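Local coordinates for protein probable zinc protease PqqL (Escherichia coli, PDB 6OFT) that probably cleaves peptide bonds as a zinc-dependent metalloendopeptidase of the M16 family in the bacterial periplasm, this chain being the first half of the protein, at residues F201-D206 against A214-N219; I116-S121 against S221-N226; F321-A326 against E433-N438. All blocks are in the same frame, centred on the assembly; numbering follows the deposited sequence.

Contact 1. Residues F201-D206 against A214-N219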
loop_
_atom_site.group_PDB
_atom_site.type_symbol
_atom_site.label_atom_id
_atom_site.label_comp_id
_atom_site.label_asym_id
_atom_site.label_seq_id
_atom_site.Cartn_x
_atom_site.Cartn_y
_atom_site.Cartn_z
ATOM N N PHE A 201 15.302 -10.192 -5.857
ATOM C CA PHE A 201 15.679 -9.347 -6.985
ATOM C C PHE A 201 14.560 -9.499 -8.039
ATOM O O PHE A 201 14.255 -10.622 -8.450
ATOM C CB PHE A 201 17.072 -9.738 -7.559
ATOM C CG PHE A 201 17.566 -8.677 -8.515
ATOM C CD1 PHE A 201 18.041 -7.462 -8.043
ATOM C CD2 PHE A 201 17.511 -8.877 -9.890
ATOM C CE1 PHE A 201 18.433 -6.453 -8.929
ATOM C CE2 PHE A 201 17.925 -7.875 -10.770
ATOM C CZ PHE A 201 18.378 -6.668 -10.279
ATOM N N ILE A 202 13.922 -8.379 -8.432
ATOM C CA ILE A 202 12.784 -8.348 -9.365
ATOM C C ILE A 202 13.164 -7.755 -10.736
ATOM O O ILE A 202 13.645 -6.632 -10.805
ATOM C CB ILE A 202 11.579 -7.616 -8.695
ATOM C CG1 ILE A 202 11.184 -8.294 -7.352
ATOM C CG2 ILE A 202 10.370 -7.496 -9.643
ATOM C CD1 ILE A 202 10.292 -7.454 -6.446
ATOM N N VAL A 203 12.935 -8.520 -11.815
ATOM C CA VAL A 203 13.226 -8.107 -13.202
ATOM C C VAL A 203 11.893 -8.070 -13.968
ATOM O O VAL A 203 11.270 -9.106 -14.130
ATOM C CB VAL A 203 14.269 -9.065 -13.878
ATOM C CG1 VAL A 203 14.527 -8.691 -15.338
ATOM C CG2 VAL A 203 15.584 -9.110 -13.100
ATOM N N VAL A 204 11.438 -6.879 -14.408
ATOM C CA VAL A 204 10.173 -6.744 -15.158
ATOM C C VAL A 204 10.471 -5.915 -16.402
ATOM O O VAL A 204 10.876 -4.753 -16.300
ATOM C CB VAL A 204 8.984 -6.139 -14.335
ATOM C CG1 VAL A 204 7.670 -6.199 -15.133
ATOM C CG2 VAL A 204 8.806 -6.839 -12.987
ATOM N N GLY A 205 10.264 -6.504 -17.569
ATOM C CA GLY A 205 10.544 -5.762 -18.779
ATOM C C GLY A 205 10.946 -6.615 -19.944
ATOM O O GLY A 205 10.806 -7.842 -19.913
ATOM N N ASP A 206 11.440 -5.935 -20.988
ATOM C CA ASP A 206 11.749 -6.480 -22.306
ATOM C C ASP A 206 13.086 -7.209 -22.409
ATOM O O ASP A 206 13.981 -6.795 -23.141
ATOM C CB ASP A 206 11.637 -5.353 -23.347
ATOM C CG ASP A 206 11.289 -5.855 -24.726
ATOM O OD1 ASP A 206 11.005 -7.072 -24.865
ATOM O OD2 ASP A 206 11.294 -5.043 -25.665
ATOM N N ALA A 214 20.598 -15.171 -16.468
ATOM C CA ALA A 214 22.049 -15.056 -16.500
ATOM C C ALA A 214 22.506 -13.783 -15.787
ATOM O O ALA A 214 23.483 -13.851 -15.058
ATOM C CB ALA A 214 22.559 -15.080 -17.934
ATOM N N LEU A 215 21.788 -12.634 -15.966
ATOM C CA LEU A 215 22.120 -11.353 -15.305
ATOM C C LEU A 215 22.176 -11.547 -13.801
ATOM O O LEU A 215 23.139 -11.138 -13.170
ATOM C CB LEU A 215 21.063 -10.266 -15.604
ATOM C CG LEU A 215 21.284 -9.285 -16.765
ATOM C CD1 LEU A 215 20.168 -8.255 -16.795
ATOM C CD2 LEU A 215 22.632 -8.559 -16.670
ATOM N N ILE A 216 21.147 -12.211 -13.241
ATOM C CA ILE A 216 21.007 -12.491 -11.811
ATOM C C ILE A 216 22.082 -13.448 -11.316
ATOM O O ILE A 216 22.786 -13.120 -10.356
ATOM C CB ILE A 216 19.563 -12.970 -11.479
ATOM C CG1 ILE A 216 18.537 -11.853 -11.759
ATOM C CG2 ILE A 216 19.446 -13.515 -10.039
ATOM C CD1 ILE A 216 17.092 -12.327 -11.906
ATOM N N LYS A 217 22.206 -14.630 -11.948
ATOM C CA LYS A 217 23.191 -15.629 -11.528
ATOM C C LYS A 217 24.639 -15.132 -11.661
ATOM O O LYS A 217 25.427 -15.329 -10.738
ATOM C CB LYS A 217 22.977 -16.975 -12.240
ATOM C CG LYS A 217 23.728 -18.130 -11.575
ATOM C CD LYS A 217 23.417 -19.493 -12.186
ATOM C CE LYS A 217 24.349 -20.558 -11.657
ATOM N NZ LYS A 217 25.726 -20.417 -12.214
ATOM N N ASP A 218 24.983 -14.470 -12.776
ATOM C CA ASP A 218 26.347 -13.965 -12.987
ATOM C C ASP A 218 26.768 -12.904 -11.987
ATOM O O ASP A 218 27.964 -12.748 -11.742
ATOM C CB ASP A 218 26.515 -13.386 -14.399
ATOM C CG ASP A 218 26.503 -14.394 -15.534
ATOM O OD1 ASP A 218 26.532 -13.961 -16.708
ATOM O OD2 ASP A 218 26.450 -15.614 -15.252
ATOM N N ASN A 219 25.801 -12.163 -11.419
ATOM C CA ASN A 219 26.132 -11.046 -10.549
ATOM C C ASN A 219 25.735 -11.178 -9.088
ATOM O O ASN A 219 26.242 -10.412 -8.273
ATOM C CB ASN A 219 25.525 -9.775 -11.136
ATOM C CG ASN A 219 26.153 -9.418 -12.454
ATOM O OD1 ASN A 219 27.306 -9.003 -12.514
ATOM N ND2 ASN A 219 25.423 -9.583 -13.538
#
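F201 and V203 meet I216 largely because of how two first torsions are set. F201 carries its CG anti to the backbone N (chi1 -168°), which sends the ring out from the strand toward the helix. On I216 the ethyl branch, with CG1 anti to the carbonyl carbon (chi1 -64°), runs back toward the strand. CG2 is the V203 methyl that meets the end of this branch.

The ethyl branch of I216 does all the touching from the helical side. Its CG1 lies 3.7 Å from CD2 of the F201 ring, approaching the ring obliquely. Its terminal CD1 goes one step further and packs 3.7 Å from CG2 of V203, while staying 4.0 Å from CD2 of F201. I216 is thus lodged against both strand residues. All three are buried, and the contact is purely apolar.

A turn further on, N219 folds its amide back, with ND2 2.8 Å from the carbonyl O of L215 and close to that carbonyl's plane. M114 of helix 107-122 touches F201, L215 and N219 and so extends the layer. On the other face of the strand, I202 and V204 meet helix 378-391. This is the layered packing of an alpha/beta domain: helix 209-220, which follows strand 199-205 in the chain, lies on one face of the mixed sheet.

Contact 2. Residues I116-S121 against S221-N226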
loop_
_atom_site.group_PDB
_atom_site.type_symbol
_atom_site.label_atom_id
_atom_site.label_comp_id
_atom_site.label_asym_id
_atom_site.label_seq_id
_atom_site.Cartn_x
_atom_site.Cartn_y
_atom_site.Cartn_z
ATOM N N ILE A 116 26.463 -2.720 -9.359
ATOM C CA ILE A 116 26.057 -1.776 -8.308
ATOM C C ILE A 116 25.086 -2.480 -7.337
ATOM O O ILE A 116 25.223 -2.309 -6.130
ATOM C CB ILE A 116 25.483 -0.454 -8.898
ATOM C CG1 ILE A 116 26.590 0.363 -9.624
ATOM C CG2 ILE A 116 24.806 0.395 -7.808
ATOM C CD1 ILE A 116 26.115 1.515 -10.485
ATOM N N PHE A 117 24.122 -3.274 -7.856
ATOM C CA PHE A 117 23.168 -4.009 -7.007
ATOM C C PHE A 117 23.890 -5.016 -6.109
ATOM O O PHE A 117 23.533 -5.161 -4.938
ATOM C CB PHE A 117 22.071 -4.711 -7.833
ATOM C CG PHE A 117 20.859 -3.864 -8.170
ATOM C CD1 PHE A 117 19.970 -3.467 -7.181
ATOM C CD2 PHE A 117 20.572 -3.523 -9.489
ATOM C CE1 PHE A 117 18.826 -2.725 -7.498
ATOM C CE2 PHE A 117 19.423 -2.791 -9.806
ATOM C CZ PHE A 117 18.561 -2.393 -8.809
ATOM N N SER A 118 24.915 -5.700 -6.657
ATOM C CA SER A 118 25.728 -6.665 -5.918
ATOM C C SER A 118 26.418 -6.018 -4.682
ATOM O O SER A 118 26.432 -6.615 -3.608
ATOM C CB SER A 118 26.763 -7.291 -6.839
ATOM O OG SER A 118 27.374 -8.396 -6.206
ATOM N N GLU A 119 26.915 -4.782 -4.832
ATOM C CA GLU A 119 27.555 -4.020 -3.765
ATOM C C GLU A 119 26.567 -3.392 -2.797
ATOM O O GLU A 119 26.902 -3.222 -1.633
ATOM C CB GLU A 119 28.527 -2.977 -4.327
ATOM C CG GLU A 119 29.610 -3.642 -5.158
ATOM C CD GLU A 119 31.015 -3.185 -4.849
ATOM O OE1 GLU A 119 31.186 -2.072 -4.296
ATOM O OE2 GLU A 119 31.951 -3.951 -5.163
ATOM N N TRP A 120 25.343 -3.057 -3.245
ATOM C CA TRP A 120 24.359 -2.543 -2.299
ATOM C C TRP A 120 23.977 -3.692 -1.343
ATOM O O TRP A 120 23.706 -3.447 -0.171
ATOM C CB TRP A 120 23.111 -2.037 -3.039
ATOM C CG TRP A 120 23.259 -0.685 -3.674
ATOM C CD1 TRP A 120 24.191 0.272 -3.380
ATOM C CD2 TRP A 120 22.419 -0.130 -4.692
ATOM N NE1 TRP A 120 23.967 1.399 -4.140
ATOM C CE2 TRP A 120 22.872 1.187 -4.941
ATOM C CE3 TRP A 120 21.298 -0.609 -5.404
ATOM C CZ2 TRP A 120 22.255 2.026 -5.875
ATOM C CZ3 TRP A 120 20.685 0.229 -6.326
ATOM C CH2 TRP A 120 21.158 1.532 -6.546
ATOM N N SER A 121 23.989 -4.947 -1.859
ATOM C CA SER A 121 23.650 -6.156 -1.113
ATOM C C SER A 121 24.529 -6.446 0.115
ATOM O O SER A 121 23.989 -6.927 1.112
ATOM C CB SER A 121 23.629 -7.370 -2.035
ATOM O OG SER A 121 22.596 -7.242 -2.998
ATOM N N SER A 221 25.059 -14.536 -7.398
ATOM C CA SER A 221 25.275 -15.854 -6.801
ATOM C C SER A 221 26.557 -15.931 -5.947
ATOM O O SER A 221 26.640 -16.791 -5.058
ATOM C CB SER A 221 25.219 -16.966 -7.853
ATOM O OG SER A 221 26.292 -16.888 -8.774
ATOM N N LYS A 222 27.516 -15.009 -6.165
ATOM C CA LYS A 222 28.763 -14.988 -5.386
ATOM C C LYS A 222 28.619 -14.318 -4.001
ATOM O O LYS A 222 29.580 -14.346 -3.221
ATOM C CB LYS A 222 29.929 -14.388 -6.184
ATOM C CG LYS A 222 30.462 -15.350 -7.260
ATOM C CD LYS A 222 31.956 -15.150 -7.584
ATOM C CE LYS A 222 32.244 -14.097 -8.634
ATOM N NZ LYS A 222 31.794 -14.510 -9.993
ATOM N N LEU A 223 27.433 -13.733 -3.684
ATOM C CA LEU A 223 27.192 -13.128 -2.363
ATOM C C LEU A 223 27.244 -14.259 -1.318
ATOM O O LEU A 223 26.595 -15.288 -1.538
ATOM C CB LEU A 223 25.814 -12.426 -2.268
ATOM C CG LEU A 223 25.529 -11.216 -3.166
ATOM C CD1 LEU A 223 24.046 -10.878 -3.143
ATOM C CD2 LEU A 223 26.335 -10.000 -2.754
ATOM N N PRO A 224 28.026 -14.117 -0.212
ATOM C CA PRO A 224 28.090 -15.201 0.794
ATOM C C PRO A 224 26.723 -15.587 1.355
ATOM O O PRO A 224 25.863 -14.719 1.568
ATOM C CB PRO A 224 29.003 -14.624 1.886
ATOM C CG PRO A 224 29.826 -13.590 1.179
ATOM C CD PRO A 224 28.895 -12.983 0.172
ATOM N N ALA A 225 26.534 -16.890 1.602
ATOM C CA ALA A 225 25.289 -17.476 2.099
ATOM C C ALA A 225 24.983 -17.161 3.573
ATOM O O ALA A 225 24.582 -18.043 4.329
ATOM C CB ALA A 225 25.274 -18.981 1.841
ATOM N N ASN A 226 25.127 -15.895 3.973
ATOM C CA ASN A 226 24.802 -15.486 5.337
ATOM C C ASN A 226 23.274 -15.432 5.480
ATOM O O ASN A 226 22.554 -15.178 4.500
ATOM C CB ASN A 226 25.430 -14.130 5.694
ATOM C CG ASN A 226 26.937 -14.040 5.560
ATOM O OD1 ASN A 226 27.470 -13.191 4.834
ATOM N ND2 ASN A 226 27.662 -14.883 6.277
#
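L223 presses both methyls against S121 and reaches on with one of them to S118, a helical turn earlier on helix 107-122. In fold terms, a helix of the alpha/beta domain is flanked by the irregular chain that leaves helix 209-220, so a segment of the Insulinase family region meets one of the region that follows it, the inactive M16 domain.

The direct contact is van der Waals packing. With its CG anti to the carbonyl carbon (chi1 -64°), L223 points its isobutyl end at the helix; both methyls pack on CB of S121, and CD2 alone reaches on to S118. CD1 lies 3.7 Å from CB of S121, and CD2 is almost as near that same carbon. CD2 also comes 3.5 Å from the carbonyl O of S118 and passes alongside that residue's OG. N122 of the same helix and P196 also touch the leucine, which is buried.

Polar bonds flank this packing without joining the two segments directly. The OG of S118 is hydrogen-bonded to the carbonyl O of N219, at the end of helix 209-220 just before this loop. L223 is held from its backbone too, its O accepting from ND2 of N16.

OG of S121 stays beside CD1 of L223 while bonding back to its own helix. With a glycine here, the methyls of L223 would probably face a gap where CB now sits, and F117 would be left with the backbone donor alone. At present the O of F117 takes two bonds, from N and OG of S121, which arrive from opposite faces of its carbonyl plane; the OG stands 3.0 Å from that O, tilted 31° from the plane.

Contact 3. Residues F321-A326 against E433-N438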
loop_
_atom_site.group_PDB
_atom_site.type_symbol
_atom_site.label_atom_id
_atom_site.label_comp_id
_atom_site.label_asym_id
_atom_site.label_seq_id
_atom_site.Cartn_x
_atom_site.Cartn_y
_atom_site.Cartn_z
ATOM N N PHE A 321 -13.513 2.240 5.419
ATOM C CA PHE A 321 -14.198 3.483 5.767
ATOM C C PHE A 321 -15.288 3.888 4.774
ATOM O O PHE A 321 -15.210 3.562 3.587
ATOM C CB PHE A 321 -13.221 4.639 6.005
ATOM C CG PHE A 321 -12.403 5.107 4.827
ATOM C CD1 PHE A 321 -12.863 6.128 4.004
ATOM C CD2 PHE A 321 -11.143 4.572 4.576
ATOM C CE1 PHE A 321 -12.103 6.569 2.918
ATOM C CE2 PHE A 321 -10.373 5.031 3.506
ATOM C CZ PHE A 321 -10.850 6.041 2.697
ATOM N N PHE A 322 -16.277 4.646 5.259
ATOM C CA PHE A 322 -17.393 5.155 4.458
ATOM C C PHE A 322 -17.419 6.656 4.653
ATOM O O PHE A 322 -17.629 7.129 5.765
ATOM C CB PHE A 322 -18.716 4.489 4.868
ATOM C CG PHE A 322 -18.674 2.980 4.775
ATOM C CD1 PHE A 322 -18.320 2.208 5.879
ATOM C CD2 PHE A 322 -18.976 2.332 3.585
ATOM C CE1 PHE A 322 -18.248 0.816 5.786
ATOM C CE2 PHE A 322 -18.911 0.935 3.491
ATOM C CZ PHE A 322 -18.550 0.185 4.592
ATOM N N ARG A 323 -17.144 7.401 3.578
ATOM C CA ARG A 323 -17.043 8.853 3.610
ATOM C C ARG A 323 -18.052 9.570 2.727
ATOM O O ARG A 323 -18.348 9.111 1.627
ATOM C CB ARG A 323 -15.604 9.266 3.247
ATOM C CG ARG A 323 -15.346 10.782 3.262
ATOM C CD ARG A 323 -13.925 11.124 2.863
ATOM N NE ARG A 323 -12.933 10.591 3.801
ATOM C CZ ARG A 323 -12.645 11.137 4.978
ATOM N NH1 ARG A 323 -13.279 12.232 5.382
ATOM N NH2 ARG A 323 -11.723 10.591 5.762
ATOM N N VAL A 324 -18.566 10.716 3.222
ATOM C CA VAL A 324 -19.439 11.622 2.487
ATOM C C VAL A 324 -18.793 13.014 2.573
ATOM O O VAL A 324 -18.549 13.513 3.677
ATOM C CB VAL A 324 -20.931 11.614 2.939
ATOM C CG1 VAL A 324 -21.688 12.801 2.350
ATOM C CG2 VAL A 324 -21.630 10.308 2.557
ATOM N N ASN A 325 -18.501 13.623 1.409
ATOM C CA ASN A 325 -17.914 14.955 1.316
ATOM C C ASN A 325 -19.006 16.013 1.365
ATOM O O ASN A 325 -20.015 15.912 0.660
ATOM C CB ASN A 325 -17.045 15.087 0.071
ATOM C CG ASN A 325 -15.975 14.016 -0.032
ATOM O OD1 ASN A 325 -15.849 13.336 -1.056
ATOM N ND2 ASN A 325 -15.199 13.821 1.032
ATOM N N ALA A 326 -18.818 17.007 2.242
ATOM C CA ALA A 326 -19.766 18.089 2.460
ATOM C C ALA A 326 -19.744 19.171 1.390
ATOM O O ALA A 326 -18.696 19.489 0.818
ATOM C CB ALA A 326 -19.553 18.708 3.828
ATOM N N GLU A 433 -15.154 10.318 12.109
ATOM C CA GLU A 433 -14.221 11.391 11.835
ATOM C C GLU A 433 -14.817 12.485 10.961
ATOM O O GLU A 433 -15.415 12.201 9.931
ATOM C CB GLU A 433 -12.957 10.816 11.184
ATOM C CG GLU A 433 -11.848 11.825 10.956
ATOM C CD GLU A 433 -10.867 11.306 9.933
ATOM O OE1 GLU A 433 -9.918 10.597 10.337
ATOM O OE2 GLU A 433 -11.068 11.566 8.727
ATOM N N GLN A 434 -14.606 13.736 11.363
ATOM C CA GLN A 434 -15.017 14.898 10.593
ATOM C C GLN A 434 -13.799 15.716 10.237
ATOM O O GLN A 434 -12.873 15.817 11.033
ATOM C CB GLN A 434 -16.043 15.754 11.340
ATOM C CG GLN A 434 -17.462 15.204 11.197
ATOM C CD GLN A 434 -18.416 15.801 12.187
ATOM O OE1 GLN A 434 -19.382 16.474 11.828
ATOM N NE2 GLN A 434 -18.179 15.554 13.457
ATOM N N MET A 435 -13.809 16.308 9.045
ATOM C CA MET A 435 -12.721 17.151 8.562
ATOM C C MET A 435 -13.281 18.527 8.294
ATOM O O MET A 435 -14.317 18.645 7.644
ATOM C CB MET A 435 -12.075 16.536 7.317
ATOM C CG MET A 435 -11.185 15.362 7.654
ATOM S SD MET A 435 -10.497 14.511 6.219
ATOM C CE MET A 435 -9.333 15.789 5.585
ATOM N N VAL A 436 -12.670 19.552 8.916
ATOM C CA VAL A 436 -13.087 20.960 8.819
ATOM C C VAL A 436 -11.895 21.854 8.432
ATOM O O VAL A 436 -10.763 21.570 8.833
ATOM C CB VAL A 436 -13.868 21.477 10.058
ATOM C CG1 VAL A 436 -15.198 20.750 10.201
ATOM C CG2 VAL A 436 -13.054 21.371 11.349
ATOM N N ASN A 437 -12.140 22.891 7.610
ATOM C CA ASN A 437 -11.052 23.766 7.144
ATOM C C ASN A 437 -11.270 25.262 7.428
ATOM O O ASN A 437 -10.460 26.092 7.020
ATOM C CB ASN A 437 -10.744 23.519 5.655
ATOM C CG ASN A 437 -11.885 23.727 4.691
ATOM O OD1 ASN A 437 -12.941 24.289 5.013
ATOM N ND2 ASN A 437 -11.682 23.267 3.471
ATOM N N ASN A 438 -12.347 25.599 8.135
ATOM C CA ASN A 438 -12.678 26.970 8.538
ATOM C C ASN A 438 -13.506 26.896 9.812
ATOM O O ASN A 438 -13.965 25.805 10.176
ATOM C CB ASN A 438 -13.383 27.753 7.414
ATOM C CG ASN A 438 -14.709 27.181 6.982
ATOM O OD1 ASN A 438 -15.737 27.361 7.647
ATOM N ND2 ASN A 438 -14.719 26.493 5.853
HETATM O O HOH W 1 -13.411 12.769 8.017
#
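R323 is the residue of 321-326 that crosses to E433 and M435. Ahead of it, F321 stacks its ring on Y260, while F322 sits on the other face of the sheet among F287, L338 and W421.

At R323 the side chain starts fully extended, with CG anti to the backbone N, and then bends at chi3 (-63°). The bend carries the guanidinium across the sheet toward E433. NH2 donates to OE2 of E433 over 3.2 Å, a nearly straight hydrogen bond (N-H...O angle 170°) that is part of a salt bridge and meets OE2 nearly along its C-O axis. OE2 lies at the guanidinium edge, close to its plane, though the carboxylate itself is turned 36° from that plane.

A water doubles the link. It accepts from NH1 of R323 at 2.7 Å and donates to OE2 of E433, also at 2.7 Å, with a further weak bond to the backbone O of E433. Arginine and carboxylate are therefore joined both directly and through the water, which should limit turning of the guanidinium. The other carboxylate oxygen, OE1, forms a salt bridge with R156, and two arginines so close probably favour the charged form of E433. M435 crosses the arginine at about a right angle, its SD 3.7 Å from NH1.

The two strands are not neighbours in the five-stranded mixed sheet: strand 256-264 runs between them, and R323 reaches over A258 to bridge it.

V324 then turns to the helical side and packs on L338 of helix 331-348.

Overall arrangement
From the N terminus, the first contact segment met is 116-121, on helix 107-122, opening contact 2. The chain returns to strand 199-205 and helix 209-220, where contact 1 closes a short loop, and 221-226 closes the long loop of contact 2 around it. Their centres lie about 13 Å apart, and the two contacts touch: CE1 of F201 approaches CG of F117 to 3.6 Å, edge to face. Together they tie two helices and a loop to one six-stranded sheet. Contact 3 follows in series: 433-438 closes a loop of 106 residues, mostly helical, opened at 321-326, and joins two strands of the second sheet, about 46 Å from contact 1 between centres, across the chain's centre.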